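Local coordinates for pectate lyase (Cellvibrio cellulosa, PDB 1GXM), which cleaves polygalacturonate by anti-beta-elimination as a family 10 pectate lyase, the chain here being the catalytic module of a longer protein, at residues Y177-Q182 against A233-A238; A181-N186 against Y281-N286; G187-W192 against V239-A244; W192-G197 against S213-E218; P249-E254 against K275-F280. All blocks are in the same frame, centred on the assembly; numbering follows the deposited sequence.

Contact 1: Y177-Q182 against A233-A238. Unlike the reference sequence in segment 233-238: Gln237 (reference Arg).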
# COMPACT_ATOMS: atom_id res chain seq x y z
N TYR A 177 -11.72 -6.96 4.84
CA TYR A 177 -10.69 -7.83 4.29
C TYR A 177 -9.40 -7.80 5.11
O TYR A 177 -8.84 -8.83 5.48
CB TYR A 177 -10.39 -7.48 2.81
CG TYR A 177 -9.42 -8.46 2.26
CD1 TYR A 177 -8.05 -8.26 2.42
CD2 TYR A 177 -9.84 -9.64 1.68
CE1 TYR A 177 -7.17 -9.19 2.02
CE2 TYR A 177 -8.96 -10.57 1.27
CZ TYR A 177 -7.60 -10.35 1.44
OH TYR A 177 -6.69 -11.30 1.06
N ILE A 178 -8.93 -6.60 5.36
CA ILE A 178 -7.69 -6.40 6.09
C ILE A 178 -7.76 -7.04 7.47
O ILE A 178 -6.85 -7.71 7.89
CB ILE A 178 -7.37 -4.90 6.16
CG1 ILE A 178 -6.89 -4.43 4.78
CG2 ILE A 178 -6.33 -4.62 7.22
CD1 ILE A 178 -6.86 -2.97 4.64
N LEU A 179 -8.88 -6.86 8.14
CA LEU A 179 -9.03 -7.42 9.47
C LEU A 179 -9.04 -8.95 9.43
O LEU A 179 -8.44 -9.59 10.28
CB LEU A 179 -10.31 -6.91 10.12
CG LEU A 179 -10.33 -5.43 10.45
CD1 LEU A 179 -11.72 -5.01 10.89
CD2 LEU A 179 -9.28 -5.06 11.50
N LYS A 180 -9.71 -9.53 8.43
CA LYS A 180 -9.75 -10.98 8.29
C LYS A 180 -8.40 -11.56 7.86
O LYS A 180 -8.05 -12.68 8.20
CB LYS A 180 -10.83 -11.39 7.30
CG LYS A 180 -12.20 -11.36 7.91
CD LYS A 180 -13.24 -11.64 6.86
CE LYS A 180 -14.61 -11.83 7.50
NZ LYS A 180 -14.99 -10.64 8.27
N ALA A 181 -7.62 -10.77 7.12
CA ALA A 181 -6.35 -11.24 6.59
C ALA A 181 -5.22 -11.15 7.59
O ALA A 181 -4.20 -11.81 7.44
CB ALA A 181 -6.00 -10.49 5.34
N GLN A 182 -5.38 -10.30 8.59
CA GLN A 182 -4.32 -10.06 9.55
C GLN A 182 -3.91 -11.38 10.17
O GLN A 182 -4.74 -12.16 10.63
CB GLN A 182 -4.77 -9.06 10.60
CG GLN A 182 -3.63 -8.53 11.48
CD GLN A 182 -4.07 -7.40 12.38
OE1 GLN A 182 -5.27 -7.10 12.46
NE2 GLN A 182 -3.13 -6.77 13.05
N ALA A 233 -13.71 -1.06 18.35
CA ALA A 233 -12.95 -1.93 19.25
C ALA A 233 -12.00 -2.84 18.48
O ALA A 233 -10.83 -3.00 18.82
CB ALA A 233 -13.89 -2.77 20.09
N GLU A 234 -12.53 -3.47 17.44
CA GLU A 234 -11.75 -4.42 16.66
C GLU A 234 -10.63 -3.75 15.90
O GLU A 234 -9.52 -4.29 15.81
CB GLU A 234 -12.61 -5.22 15.68
CG GLU A 234 -11.82 -6.39 15.10
CD GLU A 234 -12.57 -7.23 14.07
OE1 GLU A 234 -13.75 -6.94 13.80
OE2 GLU A 234 -11.94 -8.16 13.53
N ILE A 235 -10.89 -2.58 15.34
CA ILE A 235 -9.86 -1.88 14.57
C ILE A 235 -8.77 -1.39 15.47
O ILE A 235 -7.60 -1.55 15.14
CB ILE A 235 -10.47 -0.78 13.69
CG1 ILE A 235 -11.29 -1.48 12.58
CG2 ILE A 235 -9.37 0.15 13.16
CD1 ILE A 235 -12.15 -0.57 11.79
N GLU A 236 -9.11 -0.85 16.63
CA GLU A 236 -8.10 -0.42 17.57
C GLU A 236 -7.23 -1.61 17.98
O GLU A 236 -6.02 -1.51 18.03
CB GLU A 236 -8.74 0.25 18.80
CG GLU A 236 -7.69 0.56 19.86
CD GLU A 236 -8.19 1.41 21.00
OE1 GLU A 236 -9.40 1.64 21.07
OE2 GLU A 236 -7.39 1.83 21.85
N GLN A 237 -7.86 -2.74 18.27
CA GLN A 237 -7.12 -3.93 18.61
C GLN A 237 -6.18 -4.35 17.48
O GLN A 237 -5.02 -4.70 17.72
CB GLN A 237 -8.09 -5.08 18.89
CG GLN A 237 -7.32 -6.39 19.15
CD GLN A 237 -8.21 -7.55 19.44
OE1 GLN A 237 -8.36 -7.94 20.59
NE2 GLN A 237 -8.80 -8.14 18.41
N ALA A 238 -6.67 -4.32 16.26
CA ALA A 238 -5.87 -4.71 15.10
C ALA A 238 -4.66 -3.81 14.94
O ALA A 238 -3.56 -4.26 14.67
CB ALA A 238 -6.70 -4.67 13.81
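Leu179 is wedged against three residues of helix 233-246. Its CG stands beside the backbone N, anti to the carbonyl carbon (chi1 -67°), and the two methyls at its tip part company. CD2 presses on the methyl of Ala238, at 3.5 Å from Ala238 CB, tighter than ordinary van der Waals contact. The Leu179 side chain crosses that of Ile235 at about a right angle, CD1 3.9 Å from Ile235 CG1, and meets Glu234 tip to tip. A forked leucine suits the place, giving one methyl to Ala238 and the other to Ile235 and Glu234. The carboxylate of the exposed Glu234 lies at the margin, against Leu179 CD1 and CB.

Ala238 leaves room for this approach because its side chain is one methyl. The same methyl lies 3.1 Å from Gln182 OE1. Gln182, just past the last turn of helix 161-181, stretches out fully and sends NE2 to Ala238 O in a nearly straight bond of 3.0 Å (N-H...O 168°). Its second amide hydrogen goes to Thr190 O, so one amide ties the helix end to two backbone carbonyls.

This is helix-helix packing within the pectic acid lyase catalytic module, the segment axes coming within 11.0 Å at an angle of 54°. Beside them, Ile178 packs onto helices 219-226 and 136-148, while Tyr177 leans on His196 of strand 195-196.

Contact 2: A181-N186 against Y281-N286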
# COMPACT_ATOMS: atom_id res chain seq x y z
N ALA A 181 -7.62 -10.77 7.12
CA ALA A 181 -6.35 -11.24 6.59
C ALA A 181 -5.22 -11.15 7.59
O ALA A 181 -4.20 -11.81 7.44
CB ALA A 181 -6.00 -10.49 5.34
N GLN A 182 -5.38 -10.30 8.59
CA GLN A 182 -4.32 -10.06 9.55
C GLN A 182 -3.91 -11.38 10.17
O GLN A 182 -4.74 -12.16 10.63
CB GLN A 182 -4.77 -9.06 10.60
CG GLN A 182 -3.63 -8.53 11.48
CD GLN A 182 -4.07 -7.40 12.38
OE1 GLN A 182 -5.27 -7.10 12.46
NE2 GLN A 182 -3.13 -6.77 13.05
N TRP A 183 -2.62 -11.64 10.16
CA TRP A 183 -2.12 -12.97 10.48
C TRP A 183 -2.06 -13.22 11.97
O TRP A 183 -1.54 -12.42 12.73
CB TRP A 183 -0.72 -13.14 9.89
CG TRP A 183 -0.13 -14.46 10.17
CD1 TRP A 183 0.87 -14.71 11.03
CD2 TRP A 183 -0.49 -15.70 9.57
NE1 TRP A 183 1.17 -16.05 11.03
CE2 TRP A 183 0.36 -16.68 10.12
CE3 TRP A 183 -1.41 -16.08 8.59
CZ2 TRP A 183 0.30 -18.02 9.75
CZ3 TRP A 183 -1.48 -17.42 8.23
CH2 TRP A 183 -0.63 -18.36 8.82
N LYS A 184 -2.61 -14.37 12.36
CA LYS A 184 -2.57 -14.81 13.75
C LYS A 184 -1.45 -15.81 13.84
O LYS A 184 -1.49 -16.90 13.28
CB LYS A 184 -3.89 -15.42 14.16
CG LYS A 184 -5.01 -14.40 14.26
CD LYS A 184 -6.44 -14.99 14.32
CE LYS A 184 -6.57 -16.38 14.85
NZ LYS A 184 -7.88 -16.99 14.47
N GLN A 185 -0.43 -15.37 14.53
CA GLN A 185 0.80 -16.09 14.69
C GLN A 185 0.69 -16.83 16.00
O GLN A 185 0.86 -16.23 17.06
CB GLN A 185 1.95 -15.11 14.74
CG GLN A 185 3.31 -15.77 14.77
CD GLN A 185 4.36 -14.73 14.73
OE1 GLN A 185 4.60 -14.07 15.74
NE2 GLN A 185 4.96 -14.52 13.56
N ASN A 186 0.36 -18.11 15.92
CA ASN A 186 0.19 -18.97 17.09
C ASN A 186 -0.72 -18.28 18.09
O ASN A 186 -0.43 -18.16 19.27
CB ASN A 186 1.55 -19.32 17.68
CG ASN A 186 2.45 -19.99 16.67
OD1 ASN A 186 2.04 -20.96 16.00
ND2 ASN A 186 3.66 -19.45 16.49
N TYR A 281 9.31 -11.83 7.12
CA TYR A 281 9.41 -12.61 8.33
C TYR A 281 8.64 -13.90 8.18
O TYR A 281 7.56 -13.94 7.61
CB TYR A 281 8.78 -11.88 9.51
CG TYR A 281 9.53 -10.68 9.95
CD1 TYR A 281 9.34 -9.47 9.34
CD2 TYR A 281 10.46 -10.77 10.97
CE1 TYR A 281 10.02 -8.35 9.76
CE2 TYR A 281 11.16 -9.67 11.38
CZ TYR A 281 10.93 -8.45 10.79
OH TYR A 281 11.62 -7.32 11.18
N ASP A 282 9.18 -14.96 8.74
CA ASP A 282 8.48 -16.23 8.72
C ASP A 282 7.16 -16.11 9.48
O ASP A 282 7.13 -15.59 10.60
CB ASP A 282 9.36 -17.31 9.32
CG ASP A 282 8.71 -18.66 9.27
OD1 ASP A 282 7.95 -19.01 10.22
OD2 ASP A 282 8.89 -19.40 8.32
N LEU A 283 6.09 -16.63 8.89
CA LEU A 283 4.76 -16.50 9.44
C LEU A 283 4.66 -17.02 10.86
O LEU A 283 3.95 -16.46 11.66
CB LEU A 283 3.77 -17.23 8.55
CG LEU A 283 3.48 -16.52 7.24
CD1 LEU A 283 2.74 -17.45 6.33
CD2 LEU A 283 2.67 -15.25 7.42
N ASN A 284 5.35 -18.10 11.15
CA ASN A 284 5.19 -18.76 12.43
C ASN A 284 6.31 -18.45 13.42
O ASN A 284 6.01 -18.32 14.61
CB ASN A 284 5.02 -20.26 12.25
CG ASN A 284 3.70 -20.61 11.61
OD1 ASN A 284 2.67 -20.08 12.00
ND2 ASN A 284 3.72 -21.48 10.63
N THR A 285 7.56 -18.36 12.99
CA THR A 285 8.66 -18.11 13.92
C THR A 285 8.98 -16.64 14.09
O THR A 285 9.75 -16.25 14.98
CB THR A 285 9.95 -18.75 13.48
OG1 THR A 285 10.34 -18.18 12.22
CG2 THR A 285 9.80 -20.25 13.26
N ASN A 286 8.51 -15.82 13.16
CA ASN A 286 8.83 -14.40 13.15
C ASN A 286 10.31 -14.14 12.88
O ASN A 286 10.81 -13.07 13.21
CB ASN A 286 8.39 -13.69 14.43
CG ASN A 286 7.82 -12.34 14.14
OD1 ASN A 286 6.78 -12.26 13.50
ND2 ASN A 286 8.47 -11.28 14.59
O HOH W 1 0.63 -19.19 13.30
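Trp183 and Gln185 both give a hydrogen to Leu283 O, from opposite faces of its carbonyl plane. The indole bond is bent: Trp183 NE1 lies 2.9 Å from Leu283 O, with 135° at the hydrogen. Gln185, extended with CG anti to the backbone N (chi1 -174°), spends its other amide hydrogen on Asn286 OD1, 2.9 Å from NE2 and almost straight, the two amide planes nearly perpendicular. Its amide, with two N-H groups, suits a site with two acceptors. Gln185 OE1 accepts from Arg250, and Asn286 OD1 also takes the indole N-H of Trp245.

Gln185 is in the first arm of the beta hairpin 184-185/188-189, and Trp183 just precedes it. The facing loop is shaped by an Asx turn, Asp282 OD1 accepting from Asn284 N and also from Thr285 N.

Leu283 CD2 sits over the indole in a CH-pi contact, 3.8 Å from the centroid of the Trp183 five-membered ring; tryptophan thus offers both an N-H and a flat face. A water links Asn284 OD1 to Lys184 O and Asn186 N.

Contact 3: G187-W192 against V239-A244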
# COMPACT_ATOMS: atom_id res chain seq x y z
N GLY A 187 -1.82 -17.78 17.55
CA GLY A 187 -2.86 -17.18 18.36
C GLY A 187 -2.75 -15.69 18.57
O GLY A 187 -3.67 -15.12 19.13
N VAL A 188 -1.65 -15.06 18.15
CA VAL A 188 -1.37 -13.64 18.41
C VAL A 188 -1.52 -12.83 17.12
O VAL A 188 -0.92 -13.17 16.12
CB VAL A 188 0.05 -13.45 18.94
CG1 VAL A 188 0.38 -11.97 19.15
CG2 VAL A 188 0.23 -14.23 20.24
N LEU A 189 -2.31 -11.78 17.14
CA LEU A 189 -2.51 -10.96 15.96
C LEU A 189 -1.23 -10.20 15.62
O LEU A 189 -0.63 -9.58 16.50
CB LEU A 189 -3.63 -9.96 16.22
CG LEU A 189 -4.43 -9.43 15.07
CD1 LEU A 189 -5.04 -10.54 14.18
CD2 LEU A 189 -5.56 -8.56 15.65
N THR A 190 -0.83 -10.22 14.34
CA THR A 190 0.41 -9.58 13.91
C THR A 190 0.14 -8.62 12.77
O THR A 190 -0.48 -7.61 12.98
CB THR A 190 1.52 -10.61 13.57
OG1 THR A 190 1.12 -11.51 12.54
CG2 THR A 190 1.84 -11.47 14.82
N VAL A 191 0.60 -8.94 11.56
CA VAL A 191 0.50 -8.02 10.43
C VAL A 191 0.08 -8.80 9.18
O VAL A 191 -0.69 -9.75 9.29
CB VAL A 191 1.77 -7.16 10.26
CG1 VAL A 191 1.93 -6.24 11.44
CG2 VAL A 191 3.02 -8.01 10.05
N TRP A 192 0.56 -8.39 8.02
CA TRP A 192 0.09 -8.93 6.76
C TRP A 192 1.27 -9.32 5.90
O TRP A 192 2.35 -8.78 6.01
CB TRP A 192 -0.75 -7.89 5.98
CG TRP A 192 -1.96 -7.48 6.74
CD1 TRP A 192 -3.20 -8.00 6.61
CD2 TRP A 192 -2.03 -6.54 7.81
NE1 TRP A 192 -4.05 -7.43 7.51
CE2 TRP A 192 -3.36 -6.53 8.27
CE3 TRP A 192 -1.10 -5.69 8.41
CZ2 TRP A 192 -3.77 -5.71 9.32
CZ3 TRP A 192 -1.51 -4.89 9.44
CH2 TRP A 192 -2.83 -4.92 9.91
N VAL A 239 -4.88 -2.51 15.06
CA VAL A 239 -3.82 -1.55 14.89
C VAL A 239 -2.83 -1.69 16.02
O VAL A 239 -1.64 -1.72 15.79
CB VAL A 239 -4.34 -0.12 14.82
CG1 VAL A 239 -3.18 0.87 14.80
CG2 VAL A 239 -5.20 0.05 13.59
N ARG A 240 -3.30 -1.75 17.24
CA ARG A 240 -2.39 -1.89 18.37
C ARG A 240 -1.58 -3.16 18.24
O ARG A 240 -0.39 -3.16 18.55
CB ARG A 240 -3.14 -1.90 19.69
CG ARG A 240 -3.64 -0.56 20.09
CD ARG A 240 -4.39 -0.62 21.40
NE ARG A 240 -4.82 0.68 21.89
CZ ARG A 240 -4.06 1.53 22.55
NH1 ARG A 240 -2.79 1.23 22.82
NH2 ARG A 240 -4.57 2.69 22.94
N ALA A 241 -2.17 -4.24 17.75
CA ALA A 241 -1.42 -5.48 17.59
C ALA A 241 -0.37 -5.33 16.51
O ALA A 241 0.75 -5.79 16.66
CB ALA A 241 -2.33 -6.62 17.24
N GLY A 242 -0.70 -4.69 15.40
CA GLY A 242 0.28 -4.52 14.34
C GLY A 242 1.43 -3.61 14.75
O GLY A 242 2.60 -3.86 14.45
N VAL A 243 1.10 -2.55 15.46
CA VAL A 243 2.12 -1.64 15.94
C VAL A 243 3.00 -2.34 16.98
O VAL A 243 4.22 -2.19 16.97
CB VAL A 243 1.49 -0.38 16.54
CG1 VAL A 243 2.52 0.42 17.34
CG2 VAL A 243 0.85 0.46 15.44
N ALA A 244 2.39 -3.14 17.84
CA ALA A 244 3.14 -3.90 18.83
C ALA A 244 4.11 -4.87 18.14
O ALA A 244 5.21 -5.09 18.59
CB ALA A 244 2.23 -4.64 19.74
O HOH W 2 1.12 -8.21 17.99
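The flat groups that face helix 233-246 are two peptide carbonyls, of Leu189 and Thr190. The methyl of Ala241 stands above the plane of the Leu189 carbonyl, with CB 3.5 Å from Leu189 O. Gly242 CA lies tilted out of the Thr190 carbonyl plane and makes a CA-H...O contact of 3.5 Å with Thr190 O, secondary to the hydrogen bond that oxygen accepts from Gln182 NE2. This is the exit of a beta hairpin, 184-185/188-189, whose Asn186-Gly187 corner has the positive phi angles of a type I' turn, and the chain leaving its second arm crosses the helix.

Small residues on the helix make the approach possible. Gly242 has no side chain, and its CA comes within 5.1 Å of Thr190 CA. Val191 fills the flank beside it, CG1 resting 3.8 Å from Gly242 CA, beside its own backbone N (chi1 -66°). On the other flank Leu189 CB touches Ala241 CB at 3.7 Å.

Several polar groups of 187-192 are paired elsewhere: Thr190 OG1 bonds to Trp183 O and the indole N-H of Trp192 to Ile178 O. No direct hydrogen bond joins the two segments; a single water donates to both Leu189 O, at 2.7 Å, and Ala241 O.

Contact 4: W192-G197 against S213-E218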
# COMPACT_ATOMS: atom_id res chain seq x y z
N TRP A 192 0.56 -8.39 8.02
CA TRP A 192 0.09 -8.93 6.76
C TRP A 192 1.27 -9.32 5.90
O TRP A 192 2.35 -8.78 6.01
CB TRP A 192 -0.75 -7.89 5.98
CG TRP A 192 -1.96 -7.48 6.74
CD1 TRP A 192 -3.20 -8.00 6.61
CD2 TRP A 192 -2.03 -6.54 7.81
NE1 TRP A 192 -4.05 -7.43 7.51
CE2 TRP A 192 -3.36 -6.53 8.27
CE3 TRP A 192 -1.10 -5.69 8.41
CZ2 TRP A 192 -3.77 -5.71 9.32
CZ3 TRP A 192 -1.51 -4.89 9.44
CH2 TRP A 192 -2.83 -4.92 9.91
N CYS A 193 1.01 -10.25 5.01
CA CYS A 193 1.89 -10.55 3.89
C CYS A 193 1.72 -9.48 2.84
O CYS A 193 0.74 -8.78 2.79
CB CYS A 193 1.52 -11.92 3.32
SG CYS A 193 2.75 -12.61 2.21
N ALA A 194 2.69 -9.36 1.94
CA ALA A 194 2.58 -8.39 0.87
C ALA A 194 1.43 -8.72 -0.07
O ALA A 194 0.92 -7.85 -0.76
CB ALA A 194 3.85 -8.26 0.11
N GLN A 195 1.01 -9.97 -0.10
CA GLN A 195 -0.15 -10.35 -0.87
C GLN A 195 -0.82 -11.53 -0.19
O GLN A 195 -0.16 -12.37 0.40
CB GLN A 195 0.18 -10.65 -2.34
CG GLN A 195 1.27 -11.63 -2.55
CD GLN A 195 2.66 -11.11 -2.20
OE1 GLN A 195 3.02 -9.99 -2.58
NE2 GLN A 195 3.45 -11.94 -1.55
N HIS A 196 -2.15 -11.54 -0.28
CA HIS A 196 -3.00 -12.57 0.33
C HIS A 196 -4.02 -13.03 -0.69
O HIS A 196 -4.36 -12.31 -1.62
CB HIS A 196 -3.77 -12.02 1.52
CG HIS A 196 -2.96 -11.81 2.76
ND1 HIS A 196 -3.14 -12.58 3.88
CD2 HIS A 196 -1.99 -10.92 3.06
CE1 HIS A 196 -2.31 -12.17 4.83
NE2 HIS A 196 -1.60 -11.16 4.35
N GLY A 197 -4.57 -14.21 -0.46
CA GLY A 197 -5.58 -14.73 -1.35
C GLY A 197 -6.82 -13.87 -1.28
O GLY A 197 -7.32 -13.55 -0.21
N SER A 213 4.85 -14.79 4.04
CA SER A 213 5.59 -14.10 5.07
C SER A 213 4.77 -13.02 5.68
O SER A 213 3.73 -12.64 5.14
CB SER A 213 6.83 -13.47 4.46
OG SER A 213 6.47 -12.65 3.37
N LEU A 214 5.22 -12.51 6.82
CA LEU A 214 4.80 -11.18 7.25
C LEU A 214 5.69 -10.15 6.60
O LEU A 214 6.92 -10.29 6.55
CB LEU A 214 4.90 -11.05 8.76
CG LEU A 214 4.05 -12.06 9.51
CD1 LEU A 214 4.29 -11.90 10.99
CD2 LEU A 214 2.60 -11.89 9.21
N SER A 215 5.07 -9.11 6.08
CA SER A 215 5.77 -8.07 5.36
C SER A 215 6.12 -6.92 6.27
O SER A 215 5.26 -6.19 6.73
CB SER A 215 4.92 -7.52 4.22
OG SER A 215 5.62 -6.49 3.53
N GLY A 216 7.41 -6.74 6.50
CA GLY A 216 7.87 -5.59 7.25
C GLY A 216 7.65 -4.30 6.50
O GLY A 216 7.44 -3.27 7.11
N SER A 217 7.72 -4.35 5.17
CA SER A 217 7.60 -3.16 4.34
C SER A 217 6.17 -2.72 4.14
O SER A 217 5.86 -1.56 4.25
CB SER A 217 8.25 -3.41 2.99
OG SER A 217 7.80 -4.65 2.47
N GLU A 218 5.28 -3.65 3.83
CA GLU A 218 3.93 -3.27 3.41
C GLU A 218 2.97 -3.14 4.56
O GLU A 218 1.92 -2.51 4.42
CB GLU A 218 3.36 -4.25 2.38
CG GLU A 218 4.26 -4.50 1.19
CD GLU A 218 4.59 -3.27 0.37
OE1 GLU A 218 4.01 -2.19 0.58
OE2 GLU A 218 5.43 -3.41 -0.52
O HOH W 3 5.51 -10.35 2.25
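Both side-chain atoms of Cys193 close on Ser213 O, with CB 3.0 Å and SG 3.1 Å from that oxygen. Sulfur stands anti to the backbone N (chi1 -166°), a direction that carries SG toward Ser213. Ser215, two residues on, has its CB facing Ala194 N at 3.7 Å. Its OG, anti to the backbone N, accepts from Glu218 N three residues on, in an ST motif that shapes the bend after strand 214-215. The chi1 of Glu218 (-52°) puts CG 3.9 Å from Ala194 CB; a bend at chi2 carries CD, and with it the carboxylate, toward Asp134 N and Asn135 N, from which its oxygens accept. Small serine, alanine and cysteine side chains suit this fully buried place, where two backbones pass closely.

The direct cross-link is of backbone atoms, Ser215 N to Trp192 O, short at 2.7 Å and nearly straight. One residue on, Cys193 N donates to His196 NE2, the ring being held at its other nitrogen by Tyr201 O.

A water joins the segments again, accepting from Ala194 N and donating to Ser213 OG, which also bonds to Leu211 O. Ser213 O, by contrast, is buried without a hydrogen-bond partner in the model, Cys193 CB and SG being its close neighbours across the contact.

Contact 5: P249-E254 against K275-F280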
# COMPACT_ATOMS: atom_id res chain seq x y z
N PRO A 249 10.89 -6.57 20.05
CA PRO A 249 12.27 -7.00 19.82
C PRO A 249 12.34 -8.38 19.18
O PRO A 249 13.41 -8.80 18.75
CB PRO A 249 12.88 -7.01 21.23
CG PRO A 249 11.82 -6.92 22.15
CD PRO A 249 10.56 -6.51 21.48
N ARG A 250 11.22 -9.09 19.13
CA ARG A 250 11.19 -10.34 18.36
C ARG A 250 10.98 -10.06 16.87
O ARG A 250 11.01 -10.98 16.06
CB ARG A 250 10.14 -11.30 18.88
CG ARG A 250 8.76 -10.87 18.64
CD ARG A 250 7.71 -11.57 19.49
NE ARG A 250 6.37 -11.31 18.96
CZ ARG A 250 5.82 -11.94 17.92
NH1 ARG A 250 6.49 -12.90 17.29
NH2 ARG A 250 4.60 -11.61 17.52
N THR A 251 10.76 -8.80 16.52
CA THR A 251 10.56 -8.36 15.14
C THR A 251 11.73 -7.52 14.68
O THR A 251 12.38 -7.88 13.72
CB THR A 251 9.29 -7.58 15.02
OG1 THR A 251 8.19 -8.44 15.35
CG2 THR A 251 9.05 -7.13 13.59
N TYR A 252 12.02 -6.41 15.34
CA TYR A 252 13.14 -5.63 14.87
C TYR A 252 14.43 -6.28 15.30
O TYR A 252 14.47 -7.05 16.25
CB TYR A 252 13.08 -4.18 15.35
CG TYR A 252 12.99 -3.93 16.82
CD1 TYR A 252 14.08 -4.15 17.67
CD2 TYR A 252 11.84 -3.44 17.38
CE1 TYR A 252 13.99 -3.90 19.03
CE2 TYR A 252 11.75 -3.18 18.71
CZ TYR A 252 12.80 -3.43 19.55
OH TYR A 252 12.69 -3.16 20.89
N LEU A 253 15.47 -5.94 14.56
CA LEU A 253 16.82 -6.39 14.83
C LEU A 253 17.53 -5.16 15.38
O LEU A 253 17.82 -4.21 14.66
CB LEU A 253 17.49 -6.88 13.55
CG LEU A 253 18.98 -7.21 13.68
CD1 LEU A 253 19.21 -8.38 14.59
CD2 LEU A 253 19.59 -7.46 12.31
N GLU A 254 17.79 -5.18 16.67
CA GLU A 254 18.35 -4.04 17.34
C GLU A 254 19.86 -4.04 17.23
O GLU A 254 20.48 -5.07 17.32
CB GLU A 254 17.90 -4.00 18.79
CG GLU A 254 18.27 -2.68 19.46
CD GLU A 254 17.47 -2.36 20.70
OE1 GLU A 254 16.97 -3.30 21.34
OE2 GLU A 254 17.36 -1.15 21.02
N LYS A 275 17.51 0.24 14.89
CA LYS A 275 16.69 -0.94 14.72
C LYS A 275 16.44 -1.13 13.24
O LYS A 275 16.17 -0.17 12.52
CB LYS A 275 15.38 -0.74 15.44
CG LYS A 275 15.52 -0.70 16.96
CD LYS A 275 14.19 -0.33 17.63
CE LYS A 275 14.35 -0.25 19.12
NZ LYS A 275 13.09 0.16 19.80
N MET A 276 16.51 -2.36 12.81
CA MET A 276 16.25 -2.75 11.43
C MET A 276 15.05 -3.68 11.42
O MET A 276 14.86 -4.50 12.31
CB MET A 276 17.45 -3.48 10.82
CG MET A 276 17.35 -3.65 9.33
SD MET A 276 18.54 -4.82 8.69
CE MET A 276 17.65 -6.37 9.00
N TRP A 277 14.27 -3.57 10.37
CA TRP A 277 13.21 -4.52 10.11
C TRP A 277 13.53 -5.28 8.85
O TRP A 277 14.11 -4.75 7.91
CB TRP A 277 11.85 -3.80 9.95
CG TRP A 277 11.35 -3.29 11.25
CD1 TRP A 277 10.47 -3.90 12.08
CD2 TRP A 277 11.75 -2.07 11.91
NE1 TRP A 277 10.28 -3.14 13.21
CE2 TRP A 277 11.05 -2.01 13.12
CE3 TRP A 277 12.59 -1.01 11.57
CZ2 TRP A 277 11.18 -0.96 14.01
CZ3 TRP A 277 12.71 0.04 12.45
CH2 TRP A 277 12.01 0.06 13.65
N TYR A 278 13.16 -6.55 8.85
CA TYR A 278 13.26 -7.35 7.65
C TYR A 278 12.08 -7.09 6.73
O TYR A 278 10.98 -6.76 7.16
CB TYR A 278 13.31 -8.83 7.99
CG TYR A 278 14.58 -9.23 8.69
CD1 TYR A 278 14.70 -9.15 10.07
CD2 TYR A 278 15.67 -9.67 7.98
CE1 TYR A 278 15.87 -9.51 10.70
CE2 TYR A 278 16.85 -10.02 8.60
CZ TYR A 278 16.94 -9.95 9.96
OH TYR A 278 18.12 -10.31 10.56
N ARG A 279 12.31 -7.28 5.44
CA ARG A 279 11.22 -7.23 4.49
C ARG A 279 10.27 -8.42 4.63
O ARG A 279 9.06 -8.26 4.41
CB ARG A 279 11.78 -7.16 3.08
CG ARG A 279 10.76 -6.87 2.02
CD ARG A 279 11.39 -6.29 0.84
NE ARG A 279 10.45 -5.89 -0.18
CZ ARG A 279 10.79 -5.19 -1.23
NH1 ARG A 279 12.04 -4.84 -1.39
NH2 ARG A 279 9.88 -4.86 -2.12
N PHE A 280 10.83 -9.57 4.97
CA PHE A 280 10.08 -10.81 5.08
C PHE A 280 10.37 -11.47 6.41
O PHE A 280 11.52 -11.68 6.75
CB PHE A 280 10.49 -11.78 3.98
CG PHE A 280 10.36 -11.21 2.60
CD1 PHE A 280 9.14 -11.16 1.95
CD2 PHE A 280 11.48 -10.72 1.95
CE1 PHE A 280 9.04 -10.61 0.71
CE2 PHE A 280 11.38 -10.18 0.70
CZ PHE A 280 10.16 -10.15 0.06
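Tyr252 holds CG between its backbone N and carbonyl carbon (chi1 56°), which directs the side chain over the neighbouring strand, and Lys275, extended beyond a CG that is anti to the carbonyl carbon (chi1 -68°), lies across it. Lys275 CD sits 3.6 Å from the centroid of the Tyr252 ring, almost on the normal, in a CH-pi contact. Pro249 CA covers the opposite face nearer the rim. Lysine suits the place because its methylenes cover the ring while its amino group reaches past it to the neighbourhood of Tyr252 OH; Glu254 OE2 is 4.6 Å from Lys275 NZ.

Tyr252 CB also rests on one face of the Trp277 indole, 3.7 Å from NE1, and Thr251 CG2 meets the same ring at its edge. Leu253 and Met276 form an antiparallel hydrogen-bonded pair, Leu253 N to Met276 O at 2.7 Å and Met276 N to Leu253 O at 2.9 Å. Their side chains lie side by side, pointing the same way.

Around this ladder, strand 274-278 also pairs with strand 315-316. Leu253 and Met276 reach Ile268 of strand 268-271, and Trp277 packs against helix 318-329 while its NE1 bonds to Phe246 O, at the last residue of helix 233-246.

The first segments of contacts 1 to 4 follow one another along the chain from helix 161-181 through the hairpin 184-185/188-189 to strand 195-196. Contacts 1 and 3, centres 9 Å apart, share helix 233-246. Contacts 2 and 3 use the two arms of the hairpin, also 9 Å apart. Contact 4 closes the shortest of these loops, and contact 5 opens later, within the span that contact 2 closes. Gln185 with Arg250 and Gly216 N with Arg279 O connect them. The run 177-197 is thus held to helix 233-246 by contacts 1 and 3, to loop 281-286 by contact 2 and to 213-218 by contact 4, with contact 5 lying 22 Å from contact 1.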